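Local structure of heat-inducible transcription repressor HrcA (Thermotoga maritima, 1STZ) at residues A[103-108]-A[128-133]; A[117-122]-A[326-331]; A[292-297]-A[302-307]. The protein probably represses class I heat shock genes, the grpE-dnaK-dnaJ and groELS operons, as a DNA-binding negative regulator of transcription. All coordinates share one frame; numbering follows the deposited sequence.

Interaction 1 (A[103-108]-A[128-133]); sequences LAVETF and ARLTEG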
ATOM      1  N   LEU A 103       1.125   7.673  -7.071  1.00 36.30           N
ATOM      2  CA  LEU A 103       0.293   6.628  -6.515  1.00 35.57           C
ATOM      3  C   LEU A 103       0.883   6.093  -5.212  1.00 33.80           C
ATOM      4  O   LEU A 103       0.169   5.912  -4.220  1.00 32.61           O
ATOM      5  CB  LEU A 103       0.165   5.481  -7.538  1.00 36.03           C
ATOM      6  CG  LEU A 103      -1.175   4.892  -7.983  1.00 37.91           C
ATOM      7  CD1 LEU A 103      -1.282   3.460  -7.538  1.00 40.13           C
ATOM      8  CD2 LEU A 103      -2.396   5.674  -7.523  1.00 39.48           C
ATOM      9  N   ALA A 104       2.192   5.852  -5.223  1.00 31.57           N
ATOM     10  CA  ALA A 104       2.857   5.221  -4.094  1.00 30.75           C
ATOM     11  C   ALA A 104       2.712   6.043  -2.816  1.00 29.86           C
ATOM     12  O   ALA A 104       2.359   5.512  -1.762  1.00 28.62           O
ATOM     13  CB  ALA A 104       4.315   4.987  -4.408  1.00 30.76           C
ATOM     14  N   VAL A 105       2.982   7.338  -2.914  1.00 29.35           N
ATOM     15  CA  VAL A 105       2.942   8.196  -1.740  1.00 29.27           C
ATOM     16  C   VAL A 105       1.491   8.422  -1.262  1.00 29.20           C
ATOM     17  O   VAL A 105       1.260   8.578  -0.074  1.00 27.73           O
ATOM     18  CB  VAL A 105       3.693   9.527  -1.952  1.00 28.98           C
ATOM     19  CG1 VAL A 105       2.860  10.549  -2.716  1.00 28.47           C
ATOM     20  CG2 VAL A 105       4.118  10.069  -0.615  1.00 29.35           C
ATOM     21  N   GLU A 106       0.531   8.374  -2.185  1.00 29.67           N
ATOM     22  CA  GLU A 106      -0.880   8.533  -1.825  1.00 30.87           C
ATOM     23  C   GLU A 106      -1.434   7.361  -1.005  1.00 30.13           C
ATOM     24  O   GLU A 106      -2.527   7.491  -0.433  1.00 30.69           O
ATOM     25  CB  GLU A 106      -1.747   8.734  -3.061  1.00 31.75           C
ATOM     26  CG  GLU A 106      -1.551  10.072  -3.758  1.00 35.13           C
ATOM     27  CD  GLU A 106      -2.421  10.185  -5.005  1.00 42.37           C
ATOM     28  OE1 GLU A 106      -2.002  10.868  -5.983  1.00 44.73           O
ATOM     29  OE2 GLU A 106      -3.530   9.569  -5.015  1.00 45.39           O
ATOM     30  N   THR A 107      -0.703   6.244  -0.927  1.00 28.60           N
ATOM     31  CA  THR A 107      -1.077   5.151  -0.029  1.00 28.37           C
ATOM     32  C   THR A 107      -0.864   5.480   1.436  1.00 28.74           C
ATOM     33  O   THR A 107      -1.302   4.724   2.311  1.00 27.36           O
ATOM     34  CB  THR A 107      -0.348   3.835  -0.339  1.00 28.23           C
ATOM     35  OG1 THR A 107       1.055   3.941  -0.000  1.00 27.91           O
ATOM     36  CG2 THR A 107      -0.426   3.480  -1.831  1.00 27.42           C
ATOM     37  N   PHE A 108      -0.189   6.587   1.724  1.00 29.63           N
ATOM     38  CA  PHE A 108       0.002   6.959   3.111  1.00 31.02           C
ATOM     39  C   PHE A 108      -1.356   7.234   3.745  1.00 32.94           C
ATOM     40  O   PHE A 108      -2.177   7.975   3.214  1.00 33.56           O
ATOM     41  CB  PHE A 108       0.889   8.177   3.289  1.00 30.53           C
ATOM     42  CG  PHE A 108       1.150   8.510   4.728  1.00 29.86           C
ATOM     43  CD1 PHE A 108       1.991   7.728   5.487  1.00 30.72           C
ATOM     44  CD2 PHE A 108       0.506   9.568   5.344  1.00 32.89           C
ATOM     45  CE1 PHE A 108       2.221   8.008   6.837  1.00 32.16           C
ATOM     46  CE2 PHE A 108       0.743   9.860   6.713  1.00 33.83           C
ATOM     47  CZ  PHE A 108       1.600   9.081   7.441  1.00 31.76           C
ATOM     48  N   ALA A 128      11.417   7.357   3.703  1.00 19.34           N
ATOM     49  CA  ALA A 128      12.727   6.722   3.508  1.00 20.19           C
ATOM     50  C   ALA A 128      12.699   5.725   2.361  1.00 21.25           C
ATOM     51  O   ALA A 128      13.592   5.709   1.510  1.00 22.65           O
ATOM     52  CB  ALA A 128      13.170   5.998   4.787  1.00 19.83           C
ATOM     53  N   ARG A 129      11.678   4.885   2.343  1.00 21.71           N
ATOM     54  CA  ARG A 129      11.554   3.871   1.302  1.00 23.16           C
ATOM     55  C   ARG A 129      11.424   4.440  -0.110  1.00 22.72           C
ATOM     56  O   ARG A 129      12.108   3.986  -1.021  1.00 24.53           O
ATOM     57  CB  ARG A 129      10.370   2.974   1.583  1.00 23.60           C
ATOM     58  CG  ARG A 129      10.219   1.867   0.580  1.00 26.89           C
ATOM     59  CD  ARG A 129       9.410   0.711   1.088  1.00 30.49           C
ATOM     60  NE  ARG A 129       8.117   1.139   1.617  1.00 33.98           N
ATOM     61  CZ  ARG A 129       7.077   0.327   1.819  1.00 36.79           C
ATOM     62  NH1 ARG A 129       7.158  -0.972   1.522  1.00 39.23           N
ATOM     63  NH2 ARG A 129       5.943   0.816   2.321  1.00 37.08           N
ATOM     64  N   LEU A 130      10.580   5.446  -0.279  1.00 21.59           N
ATOM     65  CA  LEU A 130      10.267   5.990  -1.598  1.00 20.99           C
ATOM     66  C   LEU A 130      11.374   6.881  -2.173  1.00 20.28           C
ATOM     67  O   LEU A 130      11.423   7.096  -3.367  1.00 20.83           O
ATOM     68  CB  LEU A 130       8.973   6.797  -1.539  1.00 20.52           C
ATOM     69  CG  LEU A 130       7.703   6.059  -1.151  1.00 21.21           C
ATOM     70  CD1 LEU A 130       6.502   6.968  -1.343  1.00 20.71           C
ATOM     71  CD2 LEU A 130       7.551   4.754  -1.936  1.00 22.43           C
ATOM     72  N   THR A 131      12.233   7.421  -1.321  1.00 19.91           N
ATOM     73  CA  THR A 131      13.324   8.282  -1.756  1.00 19.91           C
ATOM     74  C   THR A 131      14.709   7.645  -1.628  1.00 20.44           C
ATOM     75  O   THR A 131      15.702   8.291  -1.943  1.00 21.14           O
ATOM     76  CB  THR A 131      13.341   9.561  -0.940  1.00 19.59           C
ATOM     77  OG1 THR A 131      13.586   9.240   0.435  1.00 19.04           O
ATOM     78  CG2 THR A 131      11.994  10.254  -0.984  1.00 18.66           C
ATOM     79  N   GLU A 132      14.778   6.418  -1.130  1.00 21.22           N
ATOM     80  CA  GLU A 132      16.041   5.768  -0.806  1.00 22.64           C
ATOM     81  C   GLU A 132      16.928   6.686   0.020  1.00 22.21           C
ATOM     82  O   GLU A 132      18.126   6.836  -0.267  1.00 22.32           O
ATOM     83  CB  GLU A 132      16.767   5.328  -2.090  1.00 23.74           C
ATOM     84  CG  GLU A 132      15.972   4.363  -2.968  1.00 26.41           C
ATOM     85  CD  GLU A 132      16.525   4.281  -4.392  1.00 32.10           C
ATOM     86  OE1 GLU A 132      17.068   5.298  -4.900  1.00 35.90           O
ATOM     87  OE2 GLU A 132      16.401   3.205  -5.022  1.00 35.09           O
ATOM     88  N   GLY A 133      16.335   7.308   1.038  1.00 21.08           N
ATOM     89  CA  GLY A 133      17.062   8.189   1.937  1.00 21.00           C
ATOM     90  C   GLY A 133      17.050   7.773   3.395  1.00 20.69           C
ATOM     91  O   GLY A 133      16.532   6.706   3.775  1.00 21.80           O
TER
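L130 meets A104 and V105 with its two methyl groups. The contact packs the short, weakly bonded helical turn 103-106 against the last part of helix 116-131. Segment 128-133 belongs to the C-terminal HrcA domain, a member of the GAF clan.

All the interactions across the contact are apolar. L130 CD1 sits over the backbone and branch point of V105, 3.8 Å from V105 CB. V105 CG2 follows at 4.0 Å from the same L130 CD1. This methyl stands anti to the backbone N of V105, while CG1 lies between N and the carbonyl carbon (chi1 80°). The V105 and L130 side chains cross at about a right angle. The other branch of L130, CD2, comes to 4.1 Å from A104 CB. L130 therefore straddles two successive residues of the turn. All three residues are buried, and the two segments cover only 106 Å² between them.

L182 of a second subunit packs on both A104 and L130, so the contact lies at a subunit interface. V105 also touches Y323 and I324 of helix 314-334.

No hydrogen bond crosses between the two segments; each has some of its own. Past helix 116-131, E132 has positive phi, and G133 N bonds back to A128 O at 3.2 Å. In the other segment T107 grips A104 O twice. Its backbone N lies 3.3 Å from A104 O, and its hydroxyl OG1 donates to A104 O at 2.7 Å, nearly along the C=O axis.

Interaction 2 (A[117-122]-A[326-331]); sequences EKVLFL and NRLSEY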
ATOM      1  N   GLU A 117       2.930   8.264  17.788  1.00 19.54           N
ATOM      2  CA  GLU A 117       4.209   7.600  17.567  1.00 20.65           C
ATOM      3  C   GLU A 117       4.146   6.680  16.347  1.00 20.56           C
ATOM      4  O   GLU A 117       5.061   6.680  15.518  1.00 19.33           O
ATOM      5  CB  GLU A 117       4.643   6.834  18.822  1.00 21.29           C
ATOM      6  CG  GLU A 117       5.925   6.015  18.694  1.00 25.25           C
ATOM      7  CD  GLU A 117       7.168   6.854  18.387  1.00 29.64           C
ATOM      8  OE1 GLU A 117       8.120   6.287  17.812  1.00 31.43           O
ATOM      9  OE2 GLU A 117       7.191   8.072  18.707  1.00 32.57           O
ATOM     10  N   LYS A 118       3.062   5.921  16.233  1.00 19.97           N
ATOM     11  CA  LYS A 118       2.855   5.045  15.090  1.00 20.45           C
ATOM     12  C   LYS A 118       2.660   5.853  13.776  1.00 19.29           C
ATOM     13  O   LYS A 118       3.078   5.413  12.698  1.00 18.52           O
ATOM     14  CB  LYS A 118       1.664   4.114  15.359  1.00 21.14           C
ATOM     15  CG  LYS A 118       1.333   3.148  14.232  1.00 24.31           C
ATOM     16  CD  LYS A 118       2.457   2.142  13.987  1.00 29.15           C
ATOM     17  CE  LYS A 118       2.036   1.089  12.955  1.00 30.75           C
ATOM     18  NZ  LYS A 118       2.717  -0.218  13.186  1.00 33.70           N
ATOM     19  N   VAL A 119       2.045   7.026  13.871  1.00 18.15           N
ATOM     20  CA  VAL A 119       1.854   7.862  12.696  1.00 18.59           C
ATOM     21  C   VAL A 119       3.213   8.389  12.210  1.00 18.56           C
ATOM     22  O   VAL A 119       3.474   8.373  11.021  1.00 18.08           O
ATOM     23  CB  VAL A 119       0.891   9.046  12.931  1.00 18.67           C
ATOM     24  CG1 VAL A 119       0.890   9.956  11.724  1.00 18.53           C
ATOM     25  CG2 VAL A 119      -0.521   8.551  13.190  1.00 19.10           C
ATOM     26  N   LEU A 120       4.066   8.827  13.129  1.00 19.02           N
ATOM     27  CA  LEU A 120       5.421   9.268  12.786  1.00 19.94           C
ATOM     28  C   LEU A 120       6.241   8.105  12.224  1.00 20.24           C
ATOM     29  O   LEU A 120       7.034   8.288  11.300  1.00 20.86           O
ATOM     30  CB  LEU A 120       6.137   9.860  14.005  1.00 19.74           C
ATOM     31  CG  LEU A 120       5.520  11.113  14.631  1.00 21.21           C
ATOM     32  CD1 LEU A 120       6.339  11.574  15.843  1.00 22.12           C
ATOM     33  CD2 LEU A 120       5.342  12.237  13.615  1.00 21.44           C
ATOM     34  N   PHE A 121       6.053   6.920  12.788  1.00 20.52           N
ATOM     35  CA  PHE A 121       6.734   5.702  12.338  1.00 20.97           C
ATOM     36  C   PHE A 121       6.400   5.385  10.873  1.00 20.55           C
ATOM     37  O   PHE A 121       7.286   5.079  10.079  1.00 20.40           O
ATOM     38  CB  PHE A 121       6.333   4.492  13.207  1.00 21.33           C
ATOM     39  CG  PHE A 121       7.038   3.202  12.809  1.00 23.76           C
ATOM     40  CD1 PHE A 121       6.446   2.304  11.943  1.00 25.49           C
ATOM     41  CD2 PHE A 121       8.323   2.924  13.271  1.00 25.98           C
ATOM     42  CE1 PHE A 121       7.107   1.133  11.562  1.00 26.41           C
ATOM     43  CE2 PHE A 121       8.984   1.747  12.899  1.00 25.51           C
ATOM     44  CZ  PHE A 121       8.382   0.862  12.043  1.00 25.37           C
ATOM     45  N   LEU A 122       5.112   5.453  10.526  1.00 19.72           N
ATOM     46  CA  LEU A 122       4.676   5.169   9.176  1.00 19.62           C
ATOM     47  C   LEU A 122       5.180   6.213   8.194  1.00 18.97           C
ATOM     48  O   LEU A 122       5.619   5.871   7.112  1.00 17.83           O
ATOM     49  CB  LEU A 122       3.162   5.068   9.091  1.00 19.71           C
ATOM     50  CG  LEU A 122       2.581   3.853   9.809  1.00 22.08           C
ATOM     51  CD1 LEU A 122       1.082   4.027  10.028  1.00 23.92           C
ATOM     52  CD2 LEU A 122       2.868   2.577   9.021  1.00 23.51           C
ATOM     53  N   ASN A 326       2.753  17.433   4.651  1.00 19.18           N
ATOM     54  CA  ASN A 326       1.364  17.911   4.670  1.00 19.42           C
ATOM     55  C   ASN A 326       0.412  16.915   5.369  1.00 19.14           C
ATOM     56  O   ASN A 326      -0.536  17.328   6.016  1.00 17.76           O
ATOM     57  CB  ASN A 326       0.843  18.172   3.258  1.00 19.88           C
ATOM     58  CG  ASN A 326       1.438  19.420   2.623  1.00 21.83           C
ATOM     59  OD1 ASN A 326       2.054  20.247   3.288  1.00 26.12           O
ATOM     60  ND2 ASN A 326       1.242  19.559   1.322  1.00 22.62           N
ATOM     61  N   ARG A 327       0.681  15.619   5.234  1.00 19.17           N
ATOM     62  CA  ARG A 327      -0.112  14.587   5.913  1.00 20.12           C
ATOM     63  C   ARG A 327       0.098  14.608   7.405  1.00 20.02           C
ATOM     64  O   ARG A 327      -0.823  14.363   8.150  1.00 19.49           O
ATOM     65  CB  ARG A 327       0.268  13.182   5.437  1.00 20.62           C
ATOM     66  CG  ARG A 327      -0.536  12.660   4.299  1.00 22.10           C
ATOM     67  CD  ARG A 327      -0.898  13.667   3.306  1.00 25.09           C
ATOM     68  NE  ARG A 327      -2.330  13.812   3.151  1.00 22.38           N
ATOM     69  CZ  ARG A 327      -2.955  14.955   2.864  1.00 27.91           C
ATOM     70  NH1 ARG A 327      -2.281  16.094   2.717  1.00 26.25           N
ATOM     71  NH2 ARG A 327      -4.301  14.957   2.698  1.00 30.14           N
ATOM     72  N   LEU A 328       1.320  14.878   7.836  1.00 19.70           N
ATOM     73  CA  LEU A 328       1.626  14.894   9.248  1.00 20.02           C
ATOM     74  C   LEU A 328       0.957  16.092   9.869  1.00 20.04           C
ATOM     75  O   LEU A 328       0.368  15.980  10.932  1.00 18.98           O
ATOM     76  CB  LEU A 328       3.142  14.952   9.496  1.00 20.37           C
ATOM     77  CG  LEU A 328       3.889  13.639   9.287  1.00 21.21           C
ATOM     78  CD1 LEU A 328       5.363  13.860   9.486  1.00 21.53           C
ATOM     79  CD2 LEU A 328       3.381  12.576  10.231  1.00 22.67           C
ATOM     80  N   SER A 329       1.035  17.235   9.192  1.00 20.64           N
ATOM     81  CA  SER A 329       0.341  18.434   9.652  1.00 21.48           C
ATOM     82  C   SER A 329      -1.148  18.176   9.770  1.00 21.67           C
ATOM     83  O   SER A 329      -1.789  18.636  10.710  1.00 21.67           O
ATOM     84  CB  SER A 329       0.596  19.624   8.723  1.00 21.52           C
ATOM     85  OG  SER A 329       1.927  20.061   8.891  1.00 22.85           O
ATOM     86  N   GLU A 330      -1.699  17.415   8.834  1.00 22.07           N
ATOM     87  CA  GLU A 330      -3.133  17.097   8.871  1.00 22.50           C
ATOM     88  C   GLU A 330      -3.487  16.219  10.070  1.00 21.85           C
ATOM     89  O   GLU A 330      -4.487  16.482  10.758  1.00 20.46           O
ATOM     90  CB  GLU A 330      -3.555  16.357   7.629  1.00 22.82           C
ATOM     91  CG  GLU A 330      -4.507  17.113   6.745  1.00 27.92           C
ATOM     92  CD  GLU A 330      -4.522  16.529   5.342  1.00 32.77           C
ATOM     93  OE1 GLU A 330      -4.363  17.314   4.383  1.00 35.36           O
ATOM     94  OE2 GLU A 330      -4.678  15.281   5.215  1.00 35.69           O
ATOM     95  N   TYR A 331      -2.698  15.157  10.287  1.00 20.95           N
ATOM     96  CA  TYR A 331      -2.899  14.311  11.443  1.00 20.51           C
ATOM     97  C   TYR A 331      -2.809  15.147  12.746  1.00 20.67           C
ATOM     98  O   TYR A 331      -3.703  15.110  13.577  1.00 19.86           O
ATOM     99  CB  TYR A 331      -1.929  13.114  11.499  1.00 20.62           C
ATOM    100  CG  TYR A 331      -2.174  12.334  12.780  1.00 19.85           C
ATOM    101  CD1 TYR A 331      -3.177  11.365  12.857  1.00 19.94           C
ATOM    102  CD2 TYR A 331      -1.487  12.649  13.933  1.00 19.91           C
ATOM    103  CE1 TYR A 331      -3.435  10.696  14.057  1.00 19.49           C
ATOM    104  CE2 TYR A 331      -1.745  12.001  15.138  1.00 21.22           C
ATOM    105  CZ  TYR A 331      -2.720  11.027  15.197  1.00 21.52           C
ATOM    106  OH  TYR A 331      -2.949  10.397  16.414  1.00 23.79           O
TER
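V119 sets its CG2 methyl over the centre of the Y331 ring. The methyl is 3.8 Å from the ring centroid and 12° off the ring normal, a CH-pi contact on the face. The nearest ring carbon is Y331 CE1, 3.7 Å from V119 CG2. The second methyl, V119 CG1, turns to L328 and lies 3.9 Å from L328 CD2. That same L328 CD2 also meets L120 CD2 at 3.9 Å. One leucine methyl is thus shared by two residues of the opposite helix. All four side chains are buried.

The ring reaches V119 because Y331 CG is anti to the backbone N (chi1 177°), which carries it out toward the other helix. Its far end is fixed as well, since Y331 OH donates a hydrogen bond to F168 O. K177 of a third subunit also packs on Y331. With an alanine in place of Y331, V119 CG2 is likely to lose the ring it rests on, and F168 O its hydroxyl donor. L120 and L328 start out to one side of the contact, but their ends bend in toward it.

Further out, R327 and E330 pair along their own helix. R327 NH2 is 2.6 Å from E330 OE2 in a salt bridge. E117 makes another with R139.

The two helices run antiparallel, at 171°, and their segment axes approach to 10.9 Å. This is antiparallel helix-helix packing between helix 116-131 and the final helix 314-334. Y294 of strand 287-296 packs on L120 and L328, so the helix pair lies against the five-stranded sheet. L232 of strand 231-234, in the same sheet, touches E117 and F121.

Interaction 3 (A[292-297]-A[302-307]); sequences GKYFKG and GSVYLF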
ATOM      1  N   GLY A 292      11.874  20.591   6.659  1.00 18.05           N
ATOM      2  CA  GLY A 292      10.608  21.286   6.810  1.00 18.14           C
ATOM      3  C   GLY A 292      10.011  20.949   8.174  1.00 18.28           C
ATOM      4  O   GLY A 292      10.533  20.105   8.892  1.00 18.62           O
ATOM      5  N   LYS A 293       8.914  21.592   8.529  1.00 18.64           N
ATOM      6  CA  LYS A 293       8.245  21.319   9.792  1.00 19.01           C
ATOM      7  C   LYS A 293       6.846  20.800   9.555  1.00 19.04           C
ATOM      8  O   LYS A 293       6.233  21.113   8.546  1.00 19.58           O
ATOM      9  CB  LYS A 293       8.177  22.578  10.633  1.00 18.93           C
ATOM     10  CG  LYS A 293       9.512  23.234  10.894  1.00 21.22           C
ATOM     11  CD  LYS A 293       9.391  24.276  11.981  1.00 24.96           C
ATOM     12  CE  LYS A 293      10.654  25.083  12.154  1.00 27.72           C
ATOM     13  NZ  LYS A 293      10.736  26.150  11.135  1.00 31.57           N
ATOM     14  N   TYR A 294       6.352  20.003  10.497  1.00 18.82           N
ATOM     15  CA  TYR A 294       4.945  19.647  10.566  1.00 18.41           C
ATOM     16  C   TYR A 294       4.319  20.436  11.721  1.00 18.70           C
ATOM     17  O   TYR A 294       5.002  20.765  12.697  1.00 18.71           O
ATOM     18  CB  TYR A 294       4.742  18.122  10.685  1.00 17.73           C
ATOM     19  CG  TYR A 294       5.201  17.462  11.960  1.00 16.73           C
ATOM     20  CD1 TYR A 294       4.290  17.059  12.932  1.00 16.25           C
ATOM     21  CD2 TYR A 294       6.529  17.165  12.165  1.00 16.91           C
ATOM     22  CE1 TYR A 294       4.718  16.445  14.104  1.00 17.15           C
ATOM     23  CE2 TYR A 294       6.968  16.552  13.334  1.00 16.44           C
ATOM     24  CZ  TYR A 294       6.069  16.184  14.291  1.00 16.88           C
ATOM     25  OH  TYR A 294       6.532  15.563  15.444  1.00 17.58           O
ATOM     26  N   PHE A 295       3.037  20.757  11.575  1.00 18.54           N
ATOM     27  CA  PHE A 295       2.365  21.735  12.404  1.00 18.92           C
ATOM     28  C   PHE A 295       1.075  21.200  13.017  1.00 19.75           C
ATOM     29  O   PHE A 295       0.391  20.354  12.449  1.00 18.21           O
ATOM     30  CB  PHE A 295       1.959  22.962  11.564  1.00 19.34           C
ATOM     31  CG  PHE A 295       3.114  23.772  11.031  1.00 17.48           C
ATOM     32  CD1 PHE A 295       3.797  23.361   9.904  1.00 17.29           C
ATOM     33  CD2 PHE A 295       3.483  24.960  11.641  1.00 15.85           C
ATOM     34  CE1 PHE A 295       4.866  24.110   9.404  1.00 17.45           C
ATOM     35  CE2 PHE A 295       4.524  25.721  11.147  1.00 17.24           C
ATOM     36  CZ  PHE A 295       5.221  25.301  10.022  1.00 17.51           C
ATOM     37  N   LYS A 296       0.729  21.767  14.167  1.00 21.23           N
ATOM     38  CA  LYS A 296      -0.620  21.715  14.706  1.00 22.13           C
ATOM     39  C   LYS A 296      -1.239  23.087  14.522  1.00 22.29           C
ATOM     40  O   LYS A 296      -1.076  23.965  15.353  1.00 22.62           O
ATOM     41  CB  LYS A 296      -0.563  21.328  16.183  1.00 22.60           C
ATOM     42  CG  LYS A 296      -1.907  21.358  16.900  1.00 24.41           C
ATOM     43  CD  LYS A 296      -1.739  21.396  18.423  1.00 27.45           C
ATOM     44  CE  LYS A 296      -1.113  22.686  18.926  1.00 29.51           C
ATOM     45  NZ  LYS A 296      -1.949  23.872  18.577  1.00 31.52           N
ATOM     46  N   GLY A 297      -1.940  23.284  13.414  1.00 23.14           N
ATOM     47  CA  GLY A 297      -2.463  24.595  13.068  1.00 23.48           C
ATOM     48  C   GLY A 297      -1.316  25.479  12.621  1.00 24.15           C
ATOM     49  O   GLY A 297      -0.590  25.125  11.697  1.00 23.58           O
ATOM     50  N   GLY A 302       7.392  19.832  15.197  1.00 22.26           N
ATOM     51  CA  GLY A 302       8.742  19.320  14.995  1.00 21.97           C
ATOM     52  C   GLY A 302       9.239  19.507  13.566  1.00 21.36           C
ATOM     53  O   GLY A 302       8.478  19.851  12.667  1.00 20.74           O
ATOM     54  N   SER A 303      10.527  19.282  13.375  1.00 21.08           N
ATOM     55  CA  SER A 303      11.149  19.273  12.065  1.00 21.09           C
ATOM     56  C   SER A 303      11.342  17.847  11.515  1.00 20.81           C
ATOM     57  O   SER A 303      11.475  16.871  12.269  1.00 21.09           O
ATOM     58  CB  SER A 303      12.487  19.998  12.143  1.00 21.77           C
ATOM     59  OG  SER A 303      12.261  21.349  12.523  1.00 22.34           O
ATOM     60  N   VAL A 304      11.330  17.749  10.188  1.00 19.58           N
ATOM     61  CA  VAL A 304      11.606  16.529   9.447  1.00 18.95           C
ATOM     62  C   VAL A 304      12.801  16.758   8.526  1.00 19.01           C
ATOM     63  O   VAL A 304      12.896  17.798   7.885  1.00 18.46           O
ATOM     64  CB  VAL A 304      10.405  16.132   8.577  1.00 18.57           C
ATOM     65  CG1 VAL A 304      10.659  14.823   7.845  1.00 17.25           C
ATOM     66  CG2 VAL A 304       9.143  16.030   9.425  1.00 19.27           C
ATOM     67  N   TYR A 305      13.688  15.776   8.459  1.00 19.57           N
ATOM     68  CA  TYR A 305      14.891  15.820   7.634  1.00 20.01           C
ATOM     69  C   TYR A 305      14.993  14.565   6.783  1.00 20.14           C
ATOM     70  O   TYR A 305      14.824  13.464   7.289  1.00 20.75           O
ATOM     71  CB  TYR A 305      16.135  15.914   8.506  1.00 20.51           C
ATOM     72  CG  TYR A 305      16.131  17.094   9.435  1.00 19.49           C
ATOM     73  CD1 TYR A 305      15.524  17.015  10.671  1.00 18.71           C
ATOM     74  CD2 TYR A 305      16.744  18.287   9.078  1.00 19.31           C
ATOM     75  CE1 TYR A 305      15.521  18.099  11.537  1.00 18.24           C
ATOM     76  CE2 TYR A 305      16.736  19.372   9.925  1.00 17.64           C
ATOM     77  CZ  TYR A 305      16.129  19.273  11.158  1.00 15.70           C
ATOM     78  OH  TYR A 305      16.145  20.347  12.024  1.00 13.67           O
ATOM     79  N   LEU A 306      15.243  14.752   5.487  1.00 19.87           N
ATOM     80  CA  LEU A 306      15.570  13.676   4.552  1.00 19.71           C
ATOM     81  C   LEU A 306      16.997  13.886   4.010  1.00 18.98           C
ATOM     82  O   LEU A 306      17.274  14.871   3.315  1.00 18.81           O
ATOM     83  CB  LEU A 306      14.608  13.748   3.371  1.00 19.55           C
ATOM     84  CG  LEU A 306      14.331  12.559   2.452  1.00 21.38           C
ATOM     85  CD1 LEU A 306      14.296  12.988   1.013  1.00 21.64           C
ATOM     86  CD2 LEU A 306      15.206  11.349   2.651  1.00 22.31           C
ATOM     87  N   PHE A 307      17.874  12.948   4.283  1.00 18.39           N
ATOM     88  CA  PHE A 307      19.236  12.978   3.791  1.00 18.59           C
ATOM     89  C   PHE A 307      19.379  11.921   2.715  1.00 18.77           C
ATOM     90  O   PHE A 307      19.007  10.780   2.918  1.00 18.69           O
ATOM     91  CB  PHE A 307      20.229  12.677   4.912  1.00 17.99           C
ATOM     92  CG  PHE A 307      20.267  13.710   5.985  1.00 18.98           C
ATOM     93  CD1 PHE A 307      19.496  13.567   7.127  1.00 20.31           C
ATOM     94  CD2 PHE A 307      21.113  14.799   5.883  1.00 18.38           C
ATOM     95  CE1 PHE A 307      19.552  14.526   8.149  1.00 20.57           C
ATOM     96  CE2 PHE A 307      21.161  15.744   6.874  1.00 21.34           C
ATOM     97  CZ  PHE A 307      20.367  15.605   8.016  1.00 21.83           C
TER
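The ring of Y294 folds across the hairpin and lies over G302. Its CG takes the crowded position between the backbone N and the carbonyl carbon (chi1 67°), which swings the ring toward the partner strand. G302 N sits 3.8 Å above the ring plane, offset toward the rim, and Y294 CE2 is 3.7 Å from G302 CA. A side chain on G302 would have its CB only about 3.0 Å from Y294 CE2, so glycine suits this place. V304 CG2 comes to 4.0 Å from Y294 CD2, meeting the ring obliquely. Y294 OH donates a hydrogen bond to E138 O, and the ring also meets that of F332.

The segments are parts of the two strands of a beta hairpin, 287-296 and 299-309, in the five-stranded antiparallel sheet of the HrcA C-terminal domain. G292 and V304 are a hydrogen-bonded pair: V304 N reaches G292 O at 2.8 Å, almost straight at 171°. The return bond, G292 N to V304 O, is longer at 3.2 Å. Y294 N bonds to G302 O at 3.0 Å.

Between these pairs, K293 and S303 form a non-hydrogen-bonded pair. Their side chains lie on the sheet face opposite Y294 and V304. K293 CG rests 3.7 Å from S303 OG. The lysine chain then runs extended and bends at its last torsion, chi4 81°, as its end leads away from the strand 302-307.

In the fold
The three contacts touch one another in turn. Interactions 1 and 2 share helix 116-131, and their centres are about 14 Å apart. F108 joins them, with its CD2 3.4 Å from R327 CG. Interactions 2 and 3 are nearer, at about 10 Å between centres. There the final helix meets the hairpin: S329 OG lies 3.0 Å from F295 N, a probable hydrogen bond. Interactions 1 and 3 are about 16 Å apart by centres, yet T131 OG1 comes to 3.5 Å from L306 CD2. The helices thus run between the sheet and the 103-108 turn, where a second subunit packs.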